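Local coordinates for VP5 (Halorubrum pleomorphic virus 2, PDB 6QGI), which is an envelope protein of a pleomorphic virus of haloarchaea and probably drives fusion of the viral membrane with that of the host cell, at residues K49-T54 with V121-S126; A81-N86 with E263-V268. All coordinates share one frame; numbering follows the deposited sequence.

Contact 1: K49-T54 with V121-S126; sequences KTRKST and VAELDS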
ATOM      1  N   LYS A  49      -2.454  -4.996  14.155  1.00 20.82           N
ATOM      2  CA  LYS A  49      -2.232  -5.769  12.926  1.00 20.03           C
ATOM      3  C   LYS A  49      -2.877  -5.071  11.748  1.00 24.50           C
ATOM      4  O   LYS A  49      -2.277  -5.014  10.675  1.00 24.96           O
ATOM      5  CB  LYS A  49      -2.787  -7.201  13.075  1.00 22.11           C
ATOM      6  CG  LYS A  49      -2.368  -8.161  11.973  1.00 29.93           C
ATOM      7  CD  LYS A  49      -3.087  -9.490  12.106  1.00 36.39           C
ATOM      8  CE  LYS A  49      -2.438 -10.556  11.263  1.00 45.95           C
ATOM      9  NZ  LYS A  49      -2.219 -11.805  12.037  1.00 53.48           N
ATOM     10  N   THR A  50      -4.100  -4.542  11.946  1.00 21.30           N
ATOM     11  CA  THR A  50      -4.854  -3.823  10.923  1.00 20.92           C
ATOM     12  C   THR A  50      -4.193  -2.474  10.671  1.00 25.26           C
ATOM     13  O   THR A  50      -4.083  -2.076   9.514  1.00 25.85           O
ATOM     14  CB  THR A  50      -6.327  -3.702  11.326  1.00 26.53           C
ATOM     15  OG1 THR A  50      -6.802  -4.997  11.692  1.00 23.23           O
ATOM     16  CG2 THR A  50      -7.196  -3.143  10.207  1.00 25.21           C
ATOM     17  N   ARG A  51      -3.725  -1.788  11.736  1.00 21.81           N
ATOM     18  CA  ARG A  51      -3.039  -0.501  11.598  1.00 21.52           C
ATOM     19  C   ARG A  51      -1.744  -0.670  10.814  1.00 25.88           C
ATOM     20  O   ARG A  51      -1.489   0.131   9.920  1.00 26.24           O
ATOM     21  CB  ARG A  51      -2.764   0.155  12.966  1.00 21.25           C
ATOM     22  CG  ARG A  51      -2.183   1.587  12.891  1.00 25.13           C
ATOM     23  CD  ARG A  51      -3.022   2.568  12.075  1.00 18.52           C
ATOM     24  NE  ARG A  51      -4.339   2.786  12.670  1.00 20.41           N
ATOM     25  CZ  ARG A  51      -5.319   3.479  12.101  1.00 30.67           C
ATOM     26  NH1 ARG A  51      -5.142   4.034  10.912  1.00 14.19           N
ATOM     27  NH2 ARG A  51      -6.485   3.613  12.717  1.00 22.43           N
ATOM     28  N   LYS A  52      -0.949  -1.718  11.128  1.00 22.48           N
ATOM     29  CA  LYS A  52       0.313  -2.035  10.452  1.00 22.19           C
ATOM     30  C   LYS A  52       0.066  -2.328   8.975  1.00 25.77           C
ATOM     31  O   LYS A  52       0.851  -1.901   8.135  1.00 25.16           O
ATOM     32  CB  LYS A  52       0.999  -3.237  11.121  1.00 24.93           C
ATOM     33  CG  LYS A  52       2.430  -3.471  10.656  1.00 36.12           C
ATOM     34  CD  LYS A  52       2.742  -4.955  10.603  1.00 44.85           C
ATOM     35  CE  LYS A  52       4.169  -5.234  10.207  1.00 53.47           C
ATOM     36  NZ  LYS A  52       4.441  -4.926   8.774  1.00 64.21           N
ATOM     37  N   SER A  53      -1.030  -3.041   8.670  1.00 23.03           N
ATOM     38  CA  SER A  53      -1.419  -3.395   7.313  1.00 23.01           C
ATOM     39  C   SER A  53      -1.851  -2.161   6.517  1.00 27.91           C
ATOM     40  O   SER A  53      -1.365  -2.000   5.408  1.00 28.59           O
ATOM     41  CB  SER A  53      -2.525  -4.444   7.315  1.00 26.20           C
ATOM     42  OG  SER A  53      -2.643  -5.009   6.020  1.00 33.94           O
ATOM     43  N   THR A  54      -2.716  -1.280   7.078  1.00 24.60           N
ATOM     44  CA  THR A  54      -3.183  -0.062   6.394  1.00 24.60           C
ATOM     45  C   THR A  54      -2.048   0.972   6.251  1.00 27.72           C
ATOM     46  O   THR A  54      -2.040   1.714   5.266  1.00 27.99           O
ATOM     47  CB  THR A  54      -4.418   0.564   7.073  1.00 37.17           C
ATOM     48  OG1 THR A  54      -4.101   0.970   8.403  1.00 40.78           O
ATOM     49  CG2 THR A  54      -5.637  -0.358   7.065  1.00 35.77           C
ATOM     50  N   VAL A 121      -0.840   6.967  16.259  1.00 16.16           N
ATOM     51  CA  VAL A 121      -0.442   7.402  17.609  1.00 17.21           C
ATOM     52  C   VAL A 121      -1.709   7.658  18.453  1.00 22.25           C
ATOM     53  O   VAL A 121      -1.752   7.239  19.613  1.00 22.19           O
ATOM     54  CB  VAL A 121       0.515   8.634  17.591  1.00 21.53           C
ATOM     55  CG1 VAL A 121       0.872   9.094  19.006  1.00 22.26           C
ATOM     56  CG2 VAL A 121       1.785   8.335  16.805  1.00 20.88           C
ATOM     57  N   ALA A 122      -2.739   8.316  17.861  1.00 19.39           N
ATOM     58  CA  ALA A 122      -4.025   8.598  18.516  1.00 20.14           C
ATOM     59  C   ALA A 122      -4.719   7.297  18.947  1.00 25.14           C
ATOM     60  O   ALA A 122      -5.214   7.201  20.076  1.00 25.28           O
ATOM     61  CB  ALA A 122      -4.927   9.389  17.582  1.00 20.69           C
ATOM     62  N   GLU A 123      -4.727   6.294  18.046  1.00 21.81           N
ATOM     63  CA  GLU A 123      -5.292   4.963  18.268  1.00 21.54           C
ATOM     64  C   GLU A 123      -4.504   4.234  19.349  1.00 26.77           C
ATOM     65  O   GLU A 123      -5.111   3.556  20.183  1.00 27.35           O
ATOM     66  CB  GLU A 123      -5.268   4.170  16.957  1.00 21.80           C
ATOM     67  CG  GLU A 123      -6.035   2.868  16.976  1.00 28.89           C
ATOM     68  CD  GLU A 123      -5.891   2.113  15.675  1.00 46.34           C
ATOM     69  OE1 GLU A 123      -6.930   1.809  15.048  1.00 39.81           O
ATOM     70  OE2 GLU A 123      -4.740   1.824  15.280  1.00 44.65           O
ATOM     71  N   LEU A 124      -3.156   4.384  19.338  1.00 22.94           N
ATOM     72  CA  LEU A 124      -2.266   3.791  20.333  1.00 23.32           C
ATOM     73  C   LEU A 124      -2.562   4.388  21.704  1.00 29.73           C
ATOM     74  O   LEU A 124      -2.606   3.646  22.682  1.00 30.15           O
ATOM     75  CB  LEU A 124      -0.778   3.980  19.956  1.00 23.02           C
ATOM     76  CG  LEU A 124       0.279   3.434  20.942  1.00 28.19           C
ATOM     77  CD1 LEU A 124       0.192   1.918  21.089  1.00 27.97           C
ATOM     78  CD2 LEU A 124       1.680   3.845  20.531  1.00 30.40           C
ATOM     79  N   ASP A 125      -2.804   5.719  21.765  1.00 27.33           N
ATOM     80  CA  ASP A 125      -3.118   6.425  23.006  1.00 28.35           C
ATOM     81  C   ASP A 125      -4.401   5.875  23.632  1.00 32.27           C
ATOM     82  O   ASP A 125      -4.424   5.637  24.844  1.00 33.39           O
ATOM     83  CB  ASP A 125      -3.227   7.938  22.772  1.00 30.78           C
ATOM     84  CG  ASP A 125      -3.408   8.751  24.048  1.00 43.86           C
ATOM     85  OD1 ASP A 125      -2.641   8.522  25.019  1.00 45.18           O
ATOM     86  OD2 ASP A 125      -4.308   9.622  24.073  1.00 49.23           O
ATOM     87  N   SER A 126      -5.439   5.622  22.804  1.00 27.61           N
ATOM     88  CA  SER A 126      -6.707   5.056  23.265  1.00 27.77           C
ATOM     89  C   SER A 126      -6.560   3.557  23.595  1.00 31.62           C
ATOM     90  O   SER A 126      -7.332   3.060  24.411  1.00 32.37           O
ATOM     91  CB  SER A 126      -7.835   5.304  22.269  1.00 31.43           C
ATOM     92  OG  SER A 126      -7.520   4.860  20.961  1.00 42.98           O
TER
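Arg51 and Glu123 join the two helices by a buried salt bridge, the one pair of side chains that meets between 49-54 and 121-126. Arg51 presents the side of its guanidinium, NE and NH2 together, and each nitrogen takes one carboxylate oxygen. Arg51 NE donates to Glu123 OE2 at 2.8 Å and the bond is nearly straight, 173° at the hydrogen. Arg51 NH2 donates to Glu123 OE1 at 3.0 Å. Both oxygens lie close to the guanidinium plane, yet the carboxylate is turned 59° from it, and both nitrogens meet the oxygens from above the carboxylate plane.

Glu123 reaches straight across, with CG anti to the backbone N and the chain extended beyond it. Arg51 comes from the opposite direction and folds at chi2 (55°) and again at chi3, which turns its NE edge to the acid. Arg51 CB and CG also pass Glu123 OE2, each at 3.5 Å.

The next shell is the chain around residues 26-29. Arg51 NH1 donates to Val26 O, NH2 makes a weak bond to Gly27 O, and Glu123 OE1 also accepts from Asp29 N. These bonds should limit rotation of both groups and probably offset part of the cost of burying the charges. This is an interhelical ion pair with side-on, two-nitrogen geometry, tying helix 37-60 to helix 91-133 within the N-terminal part of the envelope protein.

Contact 2: A81-N86 with E263-V268; sequences AIEELN and EVSDLV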
ATOM      1  N   ALA A  81       4.493  27.832 -14.264  1.00 31.56           N
ATOM      2  CA  ALA A  81       5.600  28.662 -14.734  1.00 31.68           C
ATOM      3  C   ALA A  81       5.373  29.073 -16.191  1.00 35.95           C
ATOM      4  O   ALA A  81       5.688  30.206 -16.545  1.00 36.38           O
ATOM      5  CB  ALA A  81       6.922  27.914 -14.592  1.00 31.83           C
ATOM      6  N   ILE A  82       4.796  28.166 -17.023  1.00 32.27           N
ATOM      7  CA  ILE A  82       4.507  28.414 -18.444  1.00 33.13           C
ATOM      8  C   ILE A  82       3.358  29.444 -18.562  1.00 37.80           C
ATOM      9  O   ILE A  82       3.412  30.295 -19.450  1.00 38.55           O
ATOM     10  CB  ILE A  82       4.228  27.090 -19.242  1.00 35.89           C
ATOM     11  CG1 ILE A  82       5.515  26.236 -19.364  1.00 35.67           C
ATOM     12  CG2 ILE A  82       3.654  27.371 -20.653  1.00 37.48           C
ATOM     13  CD1 ILE A  82       5.301  24.711 -19.570  1.00 41.33           C
ATOM     14  N   GLU A  83       2.354  29.383 -17.657  1.00 33.75           N
ATOM     15  CA  GLU A  83       1.210  30.308 -17.635  1.00 34.25           C
ATOM     16  C   GLU A  83       1.687  31.743 -17.422  1.00 38.12           C
ATOM     17  O   GLU A  83       1.301  32.631 -18.179  1.00 39.19           O
ATOM     18  CB  GLU A  83       0.187  29.924 -16.542  1.00 35.21           C
ATOM     19  CG  GLU A  83      -0.451  28.552 -16.708  1.00 47.16           C
ATOM     20  CD  GLU A  83      -1.747  28.444 -17.489  1.00 68.36           C
ATOM     21  OE1 GLU A  83      -2.508  27.484 -17.228  1.00 65.87           O
ATOM     22  OE2 GLU A  83      -2.002  29.301 -18.367  1.00 62.89           O
ATOM     23  N   GLU A  84       2.557  31.951 -16.415  1.00 33.88           N
ATOM     24  CA  GLU A  84       3.144  33.246 -16.066  1.00 34.23           C
ATOM     25  C   GLU A  84       4.072  33.730 -17.174  1.00 39.47           C
ATOM     26  O   GLU A  84       4.106  34.925 -17.468  1.00 40.23           O
ATOM     27  CB  GLU A  84       3.891  33.152 -14.730  1.00 34.76           C
ATOM     28  CG  GLU A  84       2.948  33.082 -13.540  1.00 41.73           C
ATOM     29  CD  GLU A  84       2.885  34.297 -12.632  1.00 57.86           C
ATOM     30  OE1 GLU A  84       3.094  35.430 -13.119  1.00 41.66           O
ATOM     31  OE2 GLU A  84       2.599  34.116 -11.427  1.00 56.41           O
ATOM     32  N   LEU A  85       4.786  32.792 -17.816  1.00 36.11           N
ATOM     33  CA  LEU A  85       5.699  33.048 -18.925  1.00 36.91           C
ATOM     34  C   LEU A  85       4.941  33.542 -20.160  1.00 39.84           C
ATOM     35  O   LEU A  85       5.351  34.531 -20.766  1.00 41.03           O
ATOM     36  CB  LEU A  85       6.474  31.760 -19.251  1.00 37.02           C
ATOM     37  CG  LEU A  85       7.440  31.787 -20.427  1.00 43.71           C
ATOM     38  CD1 LEU A  85       8.622  32.680 -20.140  1.00 44.98           C
ATOM     39  CD2 LEU A  85       7.941  30.396 -20.731  1.00 46.84           C
ATOM     40  N   ASN A  86       3.839  32.857 -20.525  1.00 34.03           N
ATOM     41  CA  ASN A  86       2.994  33.195 -21.672  1.00 33.94           C
ATOM     42  C   ASN A  86       2.307  34.552 -21.489  1.00 36.94           C
ATOM     43  O   ASN A  86       1.927  35.185 -22.475  1.00 36.90           O
ATOM     44  CB  ASN A  86       1.943  32.104 -21.904  1.00 32.68           C
ATOM     45  CG  ASN A  86       2.449  30.864 -22.607  1.00 49.73           C
ATOM     46  OD1 ASN A  86       3.582  30.790 -23.094  1.00 46.08           O
ATOM     47  ND2 ASN A  86       1.600  29.857 -22.695  1.00 40.58           N
ATOM     48  N   GLU A 263       1.714  25.724 -24.986  1.00 42.72           N
ATOM     49  CA  GLU A 263       0.339  25.962 -24.545  1.00 43.05           C
ATOM     50  C   GLU A 263      -0.148  24.733 -23.778  1.00 46.62           C
ATOM     51  O   GLU A 263      -0.462  23.701 -24.378  1.00 46.18           O
ATOM     52  CB  GLU A 263      -0.587  26.314 -25.726  1.00 45.76           C
ATOM     53  CG  GLU A 263      -0.352  27.703 -26.308  1.00 57.76           C
ATOM     54  CD  GLU A 263      -0.614  28.903 -25.411  1.00 81.05           C
ATOM     55  OE1 GLU A 263      -1.427  28.786 -24.463  1.00 75.44           O
ATOM     56  OE2 GLU A 263      -0.012  29.970 -25.670  1.00 75.75           O
ATOM     57  N   VAL A 264      -0.154  24.838 -22.437  1.00 43.14           N
ATOM     58  CA  VAL A 264      -0.521  23.731 -21.546  1.00 42.46           C
ATOM     59  C   VAL A 264      -1.678  24.110 -20.588  1.00 47.31           C
ATOM     60  O   VAL A 264      -1.884  23.437 -19.570  1.00 46.12           O
ATOM     61  CB  VAL A 264       0.713  23.189 -20.765  1.00 45.24           C
ATOM     62  CG1 VAL A 264       1.638  22.393 -21.681  1.00 45.08           C
ATOM     63  CG2 VAL A 264       1.473  24.303 -20.041  1.00 44.89           C
ATOM     64  N   SER A 265      -2.450  25.151 -20.938  1.00 45.44           N
ATOM     65  CA  SER A 265      -3.598  25.606 -20.148  1.00 45.69           C
ATOM     66  C   SER A 265      -4.773  24.634 -20.301  1.00 50.17           C
ATOM     67  O   SER A 265      -5.499  24.387 -19.340  1.00 49.01           O
ATOM     68  CB  SER A 265      -4.019  27.008 -20.580  1.00 50.93           C
ATOM     69  OG  SER A 265      -2.905  27.876 -20.711  1.00 61.11           O
ATOM     70  N   ASP A 266      -4.939  24.081 -21.516  1.00 48.40           N
ATOM     71  CA  ASP A 266      -5.989  23.141 -21.921  1.00 48.81           C
ATOM     72  C   ASP A 266      -5.671  21.691 -21.488  1.00 50.39           C
ATOM     73  O   ASP A 266      -6.565  20.840 -21.500  1.00 50.19           O
ATOM     74  CB  ASP A 266      -6.144  23.214 -23.457  1.00 52.64           C
ATOM     75  CG  ASP A 266      -7.378  22.550 -24.042  1.00 68.25           C
ATOM     76  OD1 ASP A 266      -8.497  23.055 -23.800  1.00 70.05           O
ATOM     77  OD2 ASP A 266      -7.222  21.544 -24.771  1.00 75.20           O
ATOM     78  N   LEU A 267      -4.404  21.420 -21.109  1.00 44.92           N
ATOM     79  CA  LEU A 267      -3.909  20.099 -20.720  1.00 43.50           C
ATOM     80  C   LEU A 267      -4.427  19.686 -19.326  1.00 45.48           C
ATOM     81  O   LEU A 267      -4.399  20.474 -18.376  1.00 44.54           O
ATOM     82  CB  LEU A 267      -2.354  20.085 -20.802  1.00 43.31           C
ATOM     83  CG  LEU A 267      -1.502  19.020 -20.050  1.00 47.68           C
ATOM     84  CD1 LEU A 267      -1.771  17.629 -20.516  1.00 48.37           C
ATOM     85  CD2 LEU A 267      -0.036  19.258 -20.262  1.00 50.41           C
ATOM     86  N   VAL A 268      -4.935  18.440 -19.245  1.00 40.99           N
ATOM     87  CA  VAL A 268      -5.436  17.801 -18.025  1.00 39.75           C
ATOM     88  C   VAL A 268      -4.316  16.873 -17.551  1.00 41.52           C
ATOM     89  O   VAL A 268      -3.994  15.895 -18.238  1.00 41.45           O
ATOM     90  CB  VAL A 268      -6.796  17.071 -18.225  1.00 44.14           C
ATOM     91  CG1 VAL A 268      -7.300  16.472 -16.914  1.00 43.27           C
ATOM     92  CG2 VAL A 268      -7.848  17.999 -18.828  1.00 44.84           C
TER
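Segment 81-86 of helix 66-86 passes an irregular loop, with Ile82 CA 7.5 Å from Val264 CA and Glu83 CA 7.2 Å from Ser265 CA. The buried part is apolar. Ile82 and Val264 cross at about a right angle, and Ile82 CG2 meets Val264 CG2 at 3.8 Å. The same valine methyl also lies near Ile82 CD1, so one valine methyl touches both branches of the isoleucine.

A hydrogen bond lies at the exposed rim. Ser265 OG donates to Glu83 OE2 at 2.9 Å, from above the carboxylate plane (43° out of it). The Glu83 chain bends at chi2 (-91°), which brings its end towards the serine.

Asn86 ND2 is near Glu263 OE2, 3.4 Å away, but the angle is too poor for a hydrogen bond. The amide instead binds the loop backbone just before Glu263: ND2 donates to Ile262 O, and OD1 accepts from Gly260 N.

Trp479 of helix 476-496 touches both Ile82 and Val264. Trp249 of helix 225-253 also packs on Ile82. The contact thus sets segment 81-86 of helix 66-86 against the loop that links helix 225-253 to helix 270-279, with helix 476-496 alongside.

How the contacts relate
The centres of the two contacts are 43 Å apart, and their nearest atoms are about 27 Å apart, so they do not touch. Along the chain their segments alternate: 49-54, 81-86, 121-126, then 263-268. Helix 66-86, which carries 81-86, lies in sequence between helices 37-60 and 91-133, which contact 1 joins. Helix 91-133 also packs against helix 66-86. Contact 1 therefore joins the first and third of these successive helices, whereas contact 2 ties the middle one to a much later loop. All four segments belong to the N-terminal part of the envelope protein. The two contacts thus lie at well-separated places in its helical part.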